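Local coordinates for protein regulator of polyketide synthase expression (Bifidobacterium adolescentis, PDB 3ONQ) that is of unknown function but is probably a PucR-type transcriptional regulator with a C-terminal helix-turn-helix domain, at residues N46-Q51 with H85-T90; G52-F57 with S131-A136; T143-Q148 with A170-D175; L166-L171 with D243-Y248; D195-L200 with R227-R232. All coordinates share one frame; numbering follows the deposited sequence.

Contact 1: N46-Q51 with H85-T90; sequences NILGWQ and HVVIGT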
# COMPACT_ATOMS: atom_id res chain seq x y z
N ASN B 46 8.30 -14.35 -11.20
CA ASN B 46 7.75 -14.99 -12.39
C ASN B 46 8.82 -15.72 -13.19
O ASN B 46 8.66 -16.88 -13.55
CB ASN B 46 7.12 -13.95 -13.31
CG ASN B 46 5.62 -13.95 -13.25
OD1 ASN B 46 4.99 -15.01 -13.24
ND2 ASN B 46 5.03 -12.76 -13.22
N ILE B 47 9.91 -15.02 -13.47
CA ILE B 47 11.01 -15.58 -14.25
C ILE B 47 11.62 -16.81 -13.58
O ILE B 47 12.02 -17.76 -14.24
CB ILE B 47 12.11 -14.51 -14.46
CG1 ILE B 47 11.66 -13.52 -15.54
CG2 ILE B 47 13.43 -15.15 -14.84
CD1 ILE B 47 12.20 -12.11 -15.34
N LEU B 48 11.67 -16.78 -12.25
CA LEU B 48 12.20 -17.89 -11.47
C LEU B 48 11.24 -19.07 -11.42
O LEU B 48 11.64 -20.18 -11.07
CB LEU B 48 12.54 -17.44 -10.05
CG LEU B 48 13.82 -16.62 -9.90
CD1 LEU B 48 13.97 -16.12 -8.47
CD2 LEU B 48 15.03 -17.46 -10.31
N GLY B 49 9.97 -18.84 -11.73
CA GLY B 49 9.00 -19.92 -11.79
C GLY B 49 7.91 -19.85 -10.74
O GLY B 49 7.05 -20.72 -10.66
N TRP B 50 7.93 -18.81 -9.92
CA TRP B 50 6.88 -18.65 -8.93
C TRP B 50 5.64 -18.01 -9.54
O TRP B 50 5.51 -16.78 -9.59
CB TRP B 50 7.37 -17.81 -7.77
CG TRP B 50 8.53 -18.38 -7.06
CD1 TRP B 50 9.79 -18.59 -7.56
CD2 TRP B 50 8.58 -18.77 -5.68
NE1 TRP B 50 10.60 -19.12 -6.58
CE2 TRP B 50 9.88 -19.23 -5.42
CE3 TRP B 50 7.63 -18.76 -4.65
CZ2 TRP B 50 10.27 -19.68 -4.16
CZ3 TRP B 50 8.03 -19.23 -3.39
CH2 TRP B 50 9.33 -19.68 -3.16
N GLN B 51 4.72 -18.86 -9.97
CA GLN B 51 3.53 -18.41 -10.69
C GLN B 51 2.39 -17.98 -9.78
O GLN B 51 2.05 -18.65 -8.80
CB GLN B 51 3.04 -19.52 -11.63
CG GLN B 51 1.94 -19.08 -12.58
CD GLN B 51 0.98 -20.21 -12.91
OE1 GLN B 51 1.01 -21.26 -12.27
NE2 GLN B 51 0.12 -19.99 -13.90
N HIS B 85 10.58 -25.00 -6.23
CA HIS B 85 11.05 -23.63 -6.04
C HIS B 85 11.48 -23.41 -4.60
O HIS B 85 10.71 -23.65 -3.67
CB HIS B 85 9.94 -22.64 -6.39
CG HIS B 85 9.34 -22.88 -7.74
ND1 HIS B 85 10.08 -22.86 -8.90
CD2 HIS B 85 8.07 -23.17 -8.11
CE1 HIS B 85 9.29 -23.12 -9.93
NE2 HIS B 85 8.07 -23.31 -9.48
N VAL B 86 12.73 -22.97 -4.44
CA VAL B 86 13.18 -22.45 -3.17
C VAL B 86 14.24 -21.36 -3.43
O VAL B 86 15.27 -21.61 -4.07
CB VAL B 86 13.68 -23.57 -2.22
CG1 VAL B 86 14.80 -24.34 -2.84
CG2 VAL B 86 14.10 -22.99 -0.86
N VAL B 87 13.95 -20.15 -2.97
CA VAL B 87 14.89 -19.03 -3.07
C VAL B 87 15.77 -19.01 -1.84
O VAL B 87 15.27 -18.91 -0.71
CB VAL B 87 14.16 -17.69 -3.19
CG1 VAL B 87 15.14 -16.52 -3.05
CG2 VAL B 87 13.42 -17.63 -4.54
N ILE B 88 17.08 -19.10 -2.06
CA ILE B 88 18.03 -19.19 -0.96
C ILE B 88 18.99 -18.02 -1.01
O ILE B 88 19.45 -17.63 -2.09
CB ILE B 88 18.83 -20.50 -1.02
CG1 ILE B 88 17.87 -21.69 -0.98
CG2 ILE B 88 19.87 -20.57 0.10
CD1 ILE B 88 18.55 -23.04 -0.90
N GLY B 89 19.29 -17.44 0.14
CA GLY B 89 20.22 -16.32 0.21
C GLY B 89 20.87 -16.21 1.57
O GLY B 89 20.43 -16.84 2.53
N THR B 90 21.92 -15.42 1.67
CA THR B 90 22.62 -15.29 2.94
C THR B 90 22.47 -13.89 3.49
O THR B 90 22.29 -12.92 2.74
CB THR B 90 24.11 -15.62 2.82
OG1 THR B 90 24.72 -14.70 1.92
CG2 THR B 90 24.29 -17.03 2.30
O HOH W 1 12.73 -22.79 -9.21
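Trp50 and His85 pack tightly where the end of helix 39-48 reaches strand 86-91, outermost in the sheet of this chain. His85 CB lies over one face of the indole, toward its rim, in a CH-pi contact with CB 3.9 Å from the five-membered ring centroid. The imidazole slides past the indole with the two planes at 34°. His85 CG, anti to the carbonyl carbon (chi1 -51°), comes 4.1 Å from Trp50 NE1. Trp50 CZ2 meets Val87 CG2 at 3.8 Å, and Leu48 CD1 reaches the same methyl at 4.2 Å. Gly49 ends the helix in a Schellman motif; its carbonyl carbon lies over a face of the His85 ring, and a CB on it would run into His85 CE1. Gly49 O is 3.0 Å from His85 NE2, but the angle is too poor for a hydrogen bond. The polar side is looser: a water in the imidazole plane is 2.7 Å from His85 ND1 and donates a weak bond to Leu48 O. A leucine in place of His85 would probably leave this water without its ring partner and break the bridge to Leu48. Dispersion and one water, with no direct hydrogen bond, therefore join the segments.

Contact 2: G52-F57 with S131-A136; sequences GDFNCF and SGVAGA. With SO4 (sulfate ion), chain P.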
# COMPACT_ATOMS: atom_id res chain seq x y z
N GLY B 52 1.79 -16.84 -10.12
CA GLY B 52 0.51 -16.44 -9.55
C GLY B 52 0.52 -16.24 -8.06
O GLY B 52 1.50 -15.77 -7.49
N ASP B 53 -0.58 -16.61 -7.41
CA ASP B 53 -0.77 -16.29 -6.01
C ASP B 53 -0.31 -17.44 -5.10
O ASP B 53 -1.12 -18.08 -4.44
CB ASP B 53 -2.23 -15.93 -5.73
CG ASP B 53 -2.42 -15.35 -4.35
OD1 ASP B 53 -1.41 -14.91 -3.74
OD2 ASP B 53 -3.57 -15.32 -3.86
N PHE B 54 0.99 -17.67 -5.09
CA PHE B 54 1.58 -18.85 -4.47
C PHE B 54 1.55 -18.77 -2.95
O PHE B 54 1.39 -17.70 -2.37
CB PHE B 54 3.01 -19.03 -4.96
CG PHE B 54 3.88 -17.80 -4.78
CD1 PHE B 54 4.47 -17.54 -3.55
CD2 PHE B 54 4.11 -16.92 -5.83
CE1 PHE B 54 5.27 -16.42 -3.36
CE2 PHE B 54 4.92 -15.79 -5.65
CZ PHE B 54 5.49 -15.54 -4.41
N ASN B 55 1.70 -19.92 -2.31
CA ASN B 55 1.95 -19.97 -0.87
C ASN B 55 3.41 -20.27 -0.62
O ASN B 55 4.05 -20.99 -1.38
CB ASN B 55 1.06 -21.01 -0.20
CG ASN B 55 -0.40 -20.65 -0.27
OD1 ASN B 55 -1.24 -21.48 -0.64
ND2 ASN B 55 -0.72 -19.41 0.06
N CYS B 56 3.96 -19.70 0.45
CA CYS B 56 5.37 -19.87 0.72
C CYS B 56 5.61 -19.74 2.22
O CYS B 56 4.73 -19.28 2.95
CB CYS B 56 6.18 -18.79 -0.03
SG CYS B 56 5.84 -17.07 0.53
N PHE B 57 6.81 -20.14 2.66
CA PHE B 57 7.24 -19.96 4.03
C PHE B 57 8.75 -19.93 4.01
O PHE B 57 9.37 -20.31 3.01
CB PHE B 57 6.73 -21.09 4.95
CG PHE B 57 7.19 -22.46 4.52
CD1 PHE B 57 8.41 -22.96 4.94
CD2 PHE B 57 6.39 -23.25 3.71
CE1 PHE B 57 8.83 -24.23 4.55
CE2 PHE B 57 6.80 -24.51 3.32
CZ PHE B 57 8.03 -25.01 3.73
N SER B 131 1.33 -15.60 1.52
CA SER B 131 0.92 -15.71 0.12
C SER B 131 1.46 -14.60 -0.76
O SER B 131 1.53 -13.43 -0.37
CB SER B 131 -0.61 -15.77 0.01
OG SER B 131 -1.19 -14.60 0.55
N GLY B 132 1.84 -14.99 -1.97
CA GLY B 132 2.30 -14.06 -2.98
C GLY B 132 3.62 -13.39 -2.64
O GLY B 132 4.25 -13.68 -1.62
N VAL B 133 4.03 -12.49 -3.52
CA VAL B 133 5.30 -11.79 -3.37
C VAL B 133 5.37 -10.99 -2.06
O VAL B 133 6.39 -11.00 -1.39
CB VAL B 133 5.58 -10.90 -4.60
CG1 VAL B 133 6.70 -9.95 -4.31
CG2 VAL B 133 5.94 -11.78 -5.79
N ALA B 134 4.29 -10.31 -1.70
CA ALA B 134 4.26 -9.58 -0.43
C ALA B 134 4.45 -10.52 0.76
O ALA B 134 5.12 -10.18 1.73
CB ALA B 134 2.95 -8.79 -0.29
N GLY B 135 3.85 -11.71 0.70
CA GLY B 135 4.01 -12.70 1.75
C GLY B 135 5.44 -13.21 1.81
O GLY B 135 6.01 -13.37 2.88
N ALA B 136 6.01 -13.48 0.64
CA ALA B 136 7.40 -13.87 0.53
C ALA B 136 8.30 -12.85 1.23
O ALA B 136 9.18 -13.22 2.02
CB ALA B 136 7.80 -14.02 -0.94
S SO4 P . -0.42 -13.41 4.35
O1 SO4 P . -0.02 -13.69 5.74
O2 SO4 P . -1.27 -14.50 3.86
O3 SO4 P . -1.17 -12.16 4.31
O4 SO4 P . 0.76 -13.31 3.50
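Phe54 sets its ring against the first turn of helix 132-149, with Gly132 CA over one face in a CH-pi contact, 3.9 Å from the ring centroid and 16° off its normal. Its CG stands between the backbone N and the carbonyl carbon (chi1 54°), a crowded position that brings it toward Gly132. Val133 CG2 touches Phe54 CZ at 4.0 Å, while Ala136 CB comes in at the ring edge. Cys56 SG also lies at that edge, in plane, and packs on Ala136 CB at 3.9 Å. Trp50 meets Phe54 edge-to-face, tying this centre to the end of helix 39-48. Outward, Gly132 N donates a nearly straight bond of 2.8 Å to Phe54 O, which also takes a CA-H...O contact from Ser131. Asn55 and Ser131 form an antiparallel non-hydrogen-bonded pair, with Asn55 ND2 3.6 Å from Ser131 CB. At the polar edge Ser131 N donates to sulfate O4 at 3.1 Å; Ser131 OG adds a weak bond to sulfate O2, and Arg130 also binds the ion. The sulfate probably came from the crystallisation liquor. The Ser131 N-H and hydroxyl, with Arg130 beside them, would probably make this edge attractive to an anion, in contrast to the apolar ring packing within.

Contact 3: T143-Q148 with A170-D175; sequences TMFSLQ and ALLGDD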
# COMPACT_ATOMS: atom_id res chain seq x y z
N THR B 143 11.70 -13.66 9.40
CA THR B 143 12.75 -14.64 9.66
C THR B 143 14.06 -13.93 10.00
O THR B 143 14.70 -14.23 11.01
CB THR B 143 12.94 -15.60 8.47
OG1 THR B 143 11.75 -16.39 8.30
CG2 THR B 143 14.11 -16.54 8.73
N MSE B 144 14.45 -12.98 9.16
CA MSE B 144 15.63 -12.16 9.44
C MSE B 144 15.59 -11.52 10.84
O MSE B 144 16.52 -11.65 11.62
CB MSE B 144 15.81 -11.07 8.39
CG MSE B 144 16.85 -9.99 8.80
SE MSE B 144 16.91 -8.58 7.45
CE MSE B 144 15.24 -7.68 7.93
N PHE B 145 14.52 -10.79 11.13
CA PHE B 145 14.41 -10.12 12.43
C PHE B 145 14.37 -11.08 13.62
O PHE B 145 14.92 -10.78 14.68
CB PHE B 145 13.19 -9.20 12.47
CG PHE B 145 13.39 -7.87 11.79
CD1 PHE B 145 14.26 -6.93 12.32
CD2 PHE B 145 12.65 -7.54 10.66
CE1 PHE B 145 14.43 -5.69 11.72
CE2 PHE B 145 12.81 -6.31 10.05
CZ PHE B 145 13.70 -5.38 10.57
N SER B 146 13.71 -12.23 13.46
CA SER B 146 13.65 -13.24 14.53
C SER B 146 15.04 -13.76 14.85
O SER B 146 15.40 -13.92 16.01
CB SER B 146 12.72 -14.42 14.17
OG SER B 146 11.36 -14.03 14.21
N LEU B 147 15.84 -14.01 13.81
CA LEU B 147 17.17 -14.55 14.01
C LEU B 147 18.06 -13.50 14.68
O LEU B 147 18.85 -13.84 15.55
CB LEU B 147 17.79 -15.02 12.69
CG LEU B 147 17.15 -16.28 12.07
CD1 LEU B 147 17.62 -16.50 10.62
CD2 LEU B 147 17.42 -17.54 12.91
N GLN B 148 17.92 -12.24 14.29
CA GLN B 148 18.66 -11.15 14.94
C GLN B 148 18.21 -10.93 16.39
O GLN B 148 18.99 -10.48 17.23
CB GLN B 148 18.52 -9.85 14.14
CG GLN B 148 19.20 -9.88 12.77
CD GLN B 148 19.20 -8.53 12.08
OE1 GLN B 148 18.17 -7.84 12.04
NE2 GLN B 148 20.35 -8.15 11.53
N ALA B 170 10.36 -5.79 17.54
CA ALA B 170 9.90 -4.40 17.55
C ALA B 170 11.02 -3.45 17.95
O ALA B 170 11.19 -2.39 17.34
CB ALA B 170 8.67 -4.24 18.45
N LEU B 171 11.82 -3.83 18.95
CA LEU B 171 12.97 -3.01 19.36
C LEU B 171 14.00 -2.83 18.22
O LEU B 171 14.71 -1.83 18.17
CB LEU B 171 13.69 -3.60 20.58
CG LEU B 171 12.93 -3.53 21.91
CD1 LEU B 171 13.56 -4.46 22.93
CD2 LEU B 171 12.86 -2.09 22.43
N LEU B 172 14.08 -3.81 17.33
CA LEU B 172 15.00 -3.72 16.18
C LEU B 172 14.43 -2.88 15.03
O LEU B 172 15.14 -2.57 14.08
CB LEU B 172 15.33 -5.11 15.65
CG LEU B 172 16.19 -5.98 16.57
CD1 LEU B 172 16.38 -7.38 15.95
CD2 LEU B 172 17.53 -5.31 16.82
N GLY B 173 13.15 -2.55 15.12
CA GLY B 173 12.53 -1.68 14.12
C GLY B 173 11.69 -2.44 13.10
O GLY B 173 11.37 -1.92 12.05
N ASP B 174 11.33 -3.68 13.43
CA ASP B 174 10.49 -4.51 12.56
C ASP B 174 9.03 -4.08 12.62
O ASP B 174 8.33 -4.38 13.58
CB ASP B 174 10.60 -5.97 13.03
CG ASP B 174 9.79 -6.93 12.17
OD1 ASP B 174 9.17 -6.47 11.18
OD2 ASP B 174 9.80 -8.15 12.47
N ASP B 175 8.57 -3.38 11.58
CA ASP B 175 7.19 -2.92 11.48
C ASP B 175 6.16 -4.04 11.60
O ASP B 175 5.07 -3.84 12.15
CB ASP B 175 6.98 -2.14 10.17
CG ASP B 175 7.36 -0.68 10.30
OD1 ASP B 175 7.97 -0.14 9.35
OD2 ASP B 175 7.05 -0.09 11.35
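Phe145 lays its ring flat against Asp174, whose CB stands over the ring centre in a CH-pi contact, 3.5 Å from CB to the centroid. The carboxylate continues the overlap, its plane only 14° from that of the ring; Asp174 CG, anti to the backbone N (chi1 -179°), is carried to 3.3 Å from Phe145 CD2. The opposite face of the ring carries CE of selenomethionine Met144. Asp174 belongs to the break between helices 166-172 and 175-190: Gly173, at positive phi, closes the first helix with a Schellman motif, and Asp174 is the N-cap of the second. Its OD1 accepts from Tyr176 N, and OD2 forms a salt bridge with Arg169 NE. The carboxylate over the ring thus has polar partners at both oxygens. On the same side of the ring as Asp174, near the CD1 corner, Leu172 CB comes obliquely to 3.9 Å from Phe145 CD1. Leu172 CD1 reaches Gln148 CB at 3.7 Å, one turn further along helix 132-149, and the same leucine packs on Met259 of the third subunit.

Contact 4: L166-L171 with D243-Y248; sequences LPERAL and DPRDAY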
# COMPACT_ATOMS: atom_id res chain seq x y z
N LEU B 166 8.34 -11.09 19.35
CA LEU B 166 7.71 -9.82 18.97
C LEU B 166 8.39 -8.58 19.57
O LEU B 166 8.76 -7.66 18.84
CB LEU B 166 6.22 -9.82 19.30
CG LEU B 166 5.35 -10.65 18.36
CD1 LEU B 166 3.87 -10.54 18.72
CD2 LEU B 166 5.58 -10.18 16.95
N PRO B 167 8.54 -8.55 20.90
CA PRO B 167 9.08 -7.30 21.44
C PRO B 167 10.52 -7.02 20.99
O PRO B 167 10.83 -5.88 20.62
CB PRO B 167 8.98 -7.47 22.97
CG PRO B 167 8.62 -8.91 23.21
CD PRO B 167 8.13 -9.52 21.93
N GLU B 168 11.38 -8.02 21.00
CA GLU B 168 12.76 -7.82 20.55
C GLU B 168 12.79 -7.39 19.07
O GLU B 168 13.58 -6.52 18.68
CB GLU B 168 13.60 -9.07 20.78
CG GLU B 168 13.80 -9.43 22.24
CD GLU B 168 12.59 -10.10 22.88
OE1 GLU B 168 11.63 -10.47 22.16
OE2 GLU B 168 12.61 -10.27 24.10
N ARG B 169 11.92 -7.99 18.26
CA ARG B 169 11.81 -7.60 16.86
C ARG B 169 11.36 -6.16 16.75
O ARG B 169 11.91 -5.38 15.96
CB ARG B 169 10.85 -8.52 16.11
CG ARG B 169 11.43 -9.91 15.83
CD ARG B 169 10.35 -10.87 15.35
NE ARG B 169 9.58 -10.31 14.24
CZ ARG B 169 8.45 -10.83 13.78
NH1 ARG B 169 7.97 -11.94 14.32
NH2 ARG B 169 7.80 -10.24 12.78
N ALA B 170 10.36 -5.79 17.54
CA ALA B 170 9.90 -4.40 17.55
C ALA B 170 11.02 -3.45 17.95
O ALA B 170 11.19 -2.39 17.34
CB ALA B 170 8.67 -4.24 18.45
N LEU B 171 11.82 -3.83 18.95
CA LEU B 171 12.97 -3.01 19.36
C LEU B 171 14.00 -2.83 18.22
O LEU B 171 14.71 -1.83 18.17
CB LEU B 171 13.69 -3.60 20.58
CG LEU B 171 12.93 -3.53 21.91
CD1 LEU B 171 13.56 -4.46 22.93
CD2 LEU B 171 12.86 -2.09 22.43
N ASP B 243 2.95 -15.59 33.43
CA ASP B 243 4.28 -16.05 33.04
C ASP B 243 5.21 -14.87 32.76
O ASP B 243 4.86 -13.98 31.99
CB ASP B 243 4.20 -16.94 31.80
CG ASP B 243 5.56 -17.39 31.33
OD1 ASP B 243 6.22 -16.64 30.58
OD2 ASP B 243 5.99 -18.49 31.72
N PRO B 244 6.40 -14.87 33.37
CA PRO B 244 7.31 -13.72 33.24
C PRO B 244 7.64 -13.36 31.77
O PRO B 244 7.72 -12.18 31.44
CB PRO B 244 8.57 -14.18 33.98
CG PRO B 244 8.09 -15.22 34.93
CD PRO B 244 6.93 -15.92 34.26
N ARG B 245 7.82 -14.35 30.91
CA ARG B 245 8.10 -14.04 29.51
C ARG B 245 6.90 -13.38 28.86
O ARG B 245 7.03 -12.33 28.24
CB ARG B 245 8.52 -15.29 28.73
CG ARG B 245 8.52 -15.10 27.22
CD ARG B 245 9.51 -14.01 26.79
NE ARG B 245 9.44 -13.77 25.35
CZ ARG B 245 10.06 -12.77 24.72
NH1 ARG B 245 10.83 -11.94 25.39
NH2 ARG B 245 9.93 -12.62 23.41
N ASP B 246 5.72 -13.98 29.03
CA ASP B 246 4.51 -13.45 28.39
C ASP B 246 4.17 -12.06 28.92
O ASP B 246 3.69 -11.20 28.17
CB ASP B 246 3.31 -14.38 28.61
CG ASP B 246 3.47 -15.72 27.92
OD1 ASP B 246 4.60 -16.07 27.53
OD2 ASP B 246 2.46 -16.42 27.77
N ALA B 247 4.39 -11.85 30.22
CA ALA B 247 4.09 -10.56 30.84
C ALA B 247 4.93 -9.46 30.21
O ALA B 247 4.47 -8.34 30.01
CB ALA B 247 4.32 -10.63 32.37
N TYR B 248 6.18 -9.77 29.90
CA TYR B 248 7.03 -8.83 29.19
C TYR B 248 6.46 -8.53 27.79
O TYR B 248 6.42 -7.37 27.38
CB TYR B 248 8.46 -9.35 29.11
CG TYR B 248 9.34 -8.53 28.20
CD1 TYR B 248 9.74 -7.25 28.55
CD2 TYR B 248 9.76 -9.04 26.99
CE1 TYR B 248 10.53 -6.50 27.71
CE2 TYR B 248 10.56 -8.30 26.15
CZ TYR B 248 10.94 -7.04 26.51
OH TYR B 248 11.74 -6.31 25.66
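The long C-terminal helix 244-261, which begins within the PucR helix-turn-helix region, meets helix 166-172 through Arg245 and Tyr248, the short segment axes inclined at 39°. Arg245 and Glu168 reach tip to tip in an end-on, two-nitrogen salt bridge. The bend of Glu168 at chi2 (78°) turns its CD toward Arg245. Arg245 NH1 gives a 2.8 Å bond to Glu168 OE2 on its syn lone pair, and Arg245 NH2 gives one of 3.0 Å to Glu168 OE1, also on the syn side. Carboxylate and guanidinium are nearly coplanar, 27° apart. Arg245 NH2 also bonds to Glu164 O. Beside the ion pair, Pro167 CG packs obliquely on Tyr248 CE2 at 3.6 Å, and Leu171 CD1 comes tip to tip with Tyr248 OH at 3.8 Å. Tyr248 further meets Tyr248 of the third subunit. Asp243 is the N-cap: its OD1 takes a 3.1 Å bond from Asp246 N and a weak one from Arg245 N. An alanine at Glu168 would probably leave the guanidinium without its charge mate, its rotation less restrained, with the bond to Glu164 O remaining. Together with Glu164 O, the ion pair probably restrains guanidinium rotation, and it balances charge in a buried interface.

Contact 5: D195-L200 with R227-R232; sequences DDPTYL and RYRLKR. With SO4 (sulfate ion), chain S; SO4 (sulfate ion), chain R.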
# COMPACT_ATOMS: atom_id res chain seq x y z
N ASP B 195 -16.57 -1.69 28.12
CA ASP B 195 -16.90 -2.02 29.51
C ASP B 195 -16.30 -3.35 29.95
O ASP B 195 -16.27 -3.66 31.14
CB ASP B 195 -18.42 -2.03 29.75
CG ASP B 195 -19.04 -0.65 29.70
OD1 ASP B 195 -20.26 -0.56 29.46
OD2 ASP B 195 -18.31 0.36 29.89
N ASP B 196 -15.85 -4.16 29.00
CA ASP B 196 -15.21 -5.43 29.34
C ASP B 196 -13.98 -5.16 30.20
O ASP B 196 -13.16 -4.32 29.85
CB ASP B 196 -14.82 -6.19 28.07
CG ASP B 196 -14.22 -7.55 28.36
OD1 ASP B 196 -14.97 -8.53 28.47
OD2 ASP B 196 -12.98 -7.63 28.49
N PRO B 197 -13.85 -5.87 31.34
CA PRO B 197 -12.80 -5.60 32.34
C PRO B 197 -11.43 -6.24 32.05
O PRO B 197 -10.47 -5.95 32.79
CB PRO B 197 -13.38 -6.22 33.62
CG PRO B 197 -14.20 -7.37 33.11
CD PRO B 197 -14.81 -6.88 31.81
N THR B 198 -11.32 -7.06 31.01
CA THR B 198 -10.09 -7.82 30.77
C THR B 198 -8.86 -6.91 30.64
O THR B 198 -7.87 -7.09 31.35
CB THR B 198 -10.20 -8.74 29.53
OG1 THR B 198 -11.43 -9.47 29.58
CG2 THR B 198 -9.05 -9.72 29.48
N TYR B 199 -8.94 -5.93 29.75
CA TYR B 199 -7.81 -5.03 29.50
C TYR B 199 -7.37 -4.29 30.76
O TYR B 199 -6.18 -4.23 31.08
CB TYR B 199 -8.16 -4.00 28.42
CG TYR B 199 -7.05 -3.01 28.13
CD1 TYR B 199 -6.06 -3.31 27.20
CD2 TYR B 199 -6.99 -1.79 28.79
CE1 TYR B 199 -5.04 -2.41 26.93
CE2 TYR B 199 -5.96 -0.89 28.53
CZ TYR B 199 -5.00 -1.20 27.59
OH TYR B 199 -3.99 -0.31 27.32
N LEU B 200 -8.32 -3.71 31.47
CA LEU B 200 -8.00 -3.01 32.70
C LEU B 200 -7.31 -3.95 33.68
O LEU B 200 -6.35 -3.55 34.35
CB LEU B 200 -9.26 -2.43 33.33
CG LEU B 200 -9.08 -1.77 34.70
CD1 LEU B 200 -8.18 -0.54 34.59
CD2 LEU B 200 -10.45 -1.39 35.25
N ARG B 227 -7.79 -13.80 38.53
CA ARG B 227 -7.27 -15.04 37.98
C ARG B 227 -8.04 -15.42 36.72
O ARG B 227 -7.45 -15.72 35.69
CB ARG B 227 -7.39 -16.16 39.02
CG ARG B 227 -6.12 -16.93 39.27
CD ARG B 227 -6.36 -18.07 40.27
NE ARG B 227 -6.71 -17.57 41.60
CZ ARG B 227 -5.87 -17.51 42.62
NH1 ARG B 227 -6.27 -17.04 43.80
NH2 ARG B 227 -4.62 -17.94 42.48
N TYR B 228 -9.36 -15.40 36.82
CA TYR B 228 -10.22 -15.78 35.72
C TYR B 228 -10.01 -14.85 34.51
O TYR B 228 -9.91 -15.32 33.37
CB TYR B 228 -11.69 -15.78 36.18
CG TYR B 228 -12.71 -16.09 35.10
CD1 TYR B 228 -13.09 -17.40 34.83
CD2 TYR B 228 -13.31 -15.07 34.38
CE1 TYR B 228 -14.03 -17.69 33.85
CE2 TYR B 228 -14.25 -15.35 33.39
CZ TYR B 228 -14.61 -16.66 33.13
OH TYR B 228 -15.54 -16.94 32.15
N ARG B 229 -9.95 -13.55 34.75
CA ARG B 229 -9.70 -12.62 33.65
C ARG B 229 -8.35 -12.81 32.96
O ARG B 229 -8.27 -12.72 31.73
CB ARG B 229 -9.85 -11.17 34.11
CG ARG B 229 -11.28 -10.84 34.52
CD ARG B 229 -11.33 -9.53 35.27
NE ARG B 229 -12.68 -9.21 35.71
CZ ARG B 229 -12.99 -8.12 36.41
NH1 ARG B 229 -12.03 -7.24 36.74
NH2 ARG B 229 -14.25 -7.89 36.75
N LEU B 230 -7.29 -13.05 33.73
CA LEU B 230 -5.97 -13.27 33.11
C LEU B 230 -5.99 -14.51 32.23
O LEU B 230 -5.39 -14.53 31.16
CB LEU B 230 -4.88 -13.39 34.17
CG LEU B 230 -4.77 -12.20 35.11
CD1 LEU B 230 -3.68 -12.45 36.14
CD2 LEU B 230 -4.51 -10.92 34.32
N LYS B 231 -6.68 -15.54 32.70
CA LYS B 231 -6.80 -16.78 31.95
C LYS B 231 -7.52 -16.52 30.63
O LYS B 231 -7.08 -16.97 29.56
CB LYS B 231 -7.53 -17.83 32.79
CG LYS B 231 -7.67 -19.19 32.12
CD LYS B 231 -8.18 -20.23 33.11
CE LYS B 231 -8.90 -21.37 32.40
NZ LYS B 231 -10.13 -20.91 31.69
N ARG B 232 -8.60 -15.75 30.69
CA ARG B 232 -9.33 -15.39 29.49
C ARG B 232 -8.43 -14.62 28.52
O ARG B 232 -8.42 -14.88 27.32
CB ARG B 232 -10.56 -14.55 29.84
CG ARG B 232 -11.40 -14.15 28.64
CD ARG B 232 -12.27 -12.92 28.94
NE ARG B 232 -13.29 -13.19 29.95
CZ ARG B 232 -13.56 -12.39 30.98
NH1 ARG B 232 -12.88 -11.27 31.16
NH2 ARG B 232 -14.52 -12.72 31.84
S SO4 S . -15.97 -10.68 34.92
O1 SO4 S . -16.78 -11.79 35.42
O2 SO4 S . -16.41 -10.32 33.57
O3 SO4 S . -16.15 -9.54 35.81
O4 SO4 S . -14.57 -11.09 34.88
S SO4 R . -5.47 3.00 28.73
O1 SO4 R . -5.07 2.42 30.01
O2 SO4 R . -6.93 2.92 28.57
O3 SO4 R . -5.05 4.40 28.68
O4 SO4 R . -4.82 2.27 27.65
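Pro197 and Arg229 cross at about a right angle, the proline lying on a face of the guanidinium with CB 3.4 Å from Arg229 CZ, over the centre of the group. The Arg229 chain runs extended to NE and holds a sulfate at the edge of its guanidinium: NE donates to O4 at 2.8 Å and NH2 to O3 at 2.7 Å. Arg232, bent at chi3 (-66°), crosses Thr198 obliquely, and its NH1 donates a bent 2.8 Å bond to Thr198 OG1, which lies 17° out of the guanidinium plane. Arg232 NH2 adds a weak bond to the same sulfate, probably from the crystallisation liquor. Thr198 OG1 donates to the syn lone pair of Asp196 OD2 at 2.6 Å. Thr198 N meets that oxygen from above the carboxylate plane, a capping bond leading into helix 198-207. Helices 212-219 and 223-237 are consistent with the PucR helix-turn-helix pair. Leu230, between the arginines in sequence, packs on helices 198-207 and 212-219, while Thr198 rests on Leu189 of helix 175-190.

Overall arrangement
Contacts 1 and 2 touch, their centres 11 Å apart, through Trp50 CZ3 and Cys56 CB at 3.9 Å; both belong to the mixed sheet and its flanking helices. Contacts 2 and 3 share helix 132-149, although their nearest atoms are about 6 Å apart. Contacts 3 and 4 share Ala170 and Leu171 and are joined by the salt bridge of Arg169 NE to Asp174 OD2, 2.8 Å long; both touch the third subunit. Contact 5 lies within the chain span that contact 4 closes, its centre 20 Å away. No active site is known; the sulfates, probably from the crystallisation liquor, sit at contacts 2 and 5, whose centres are 37 Å apart.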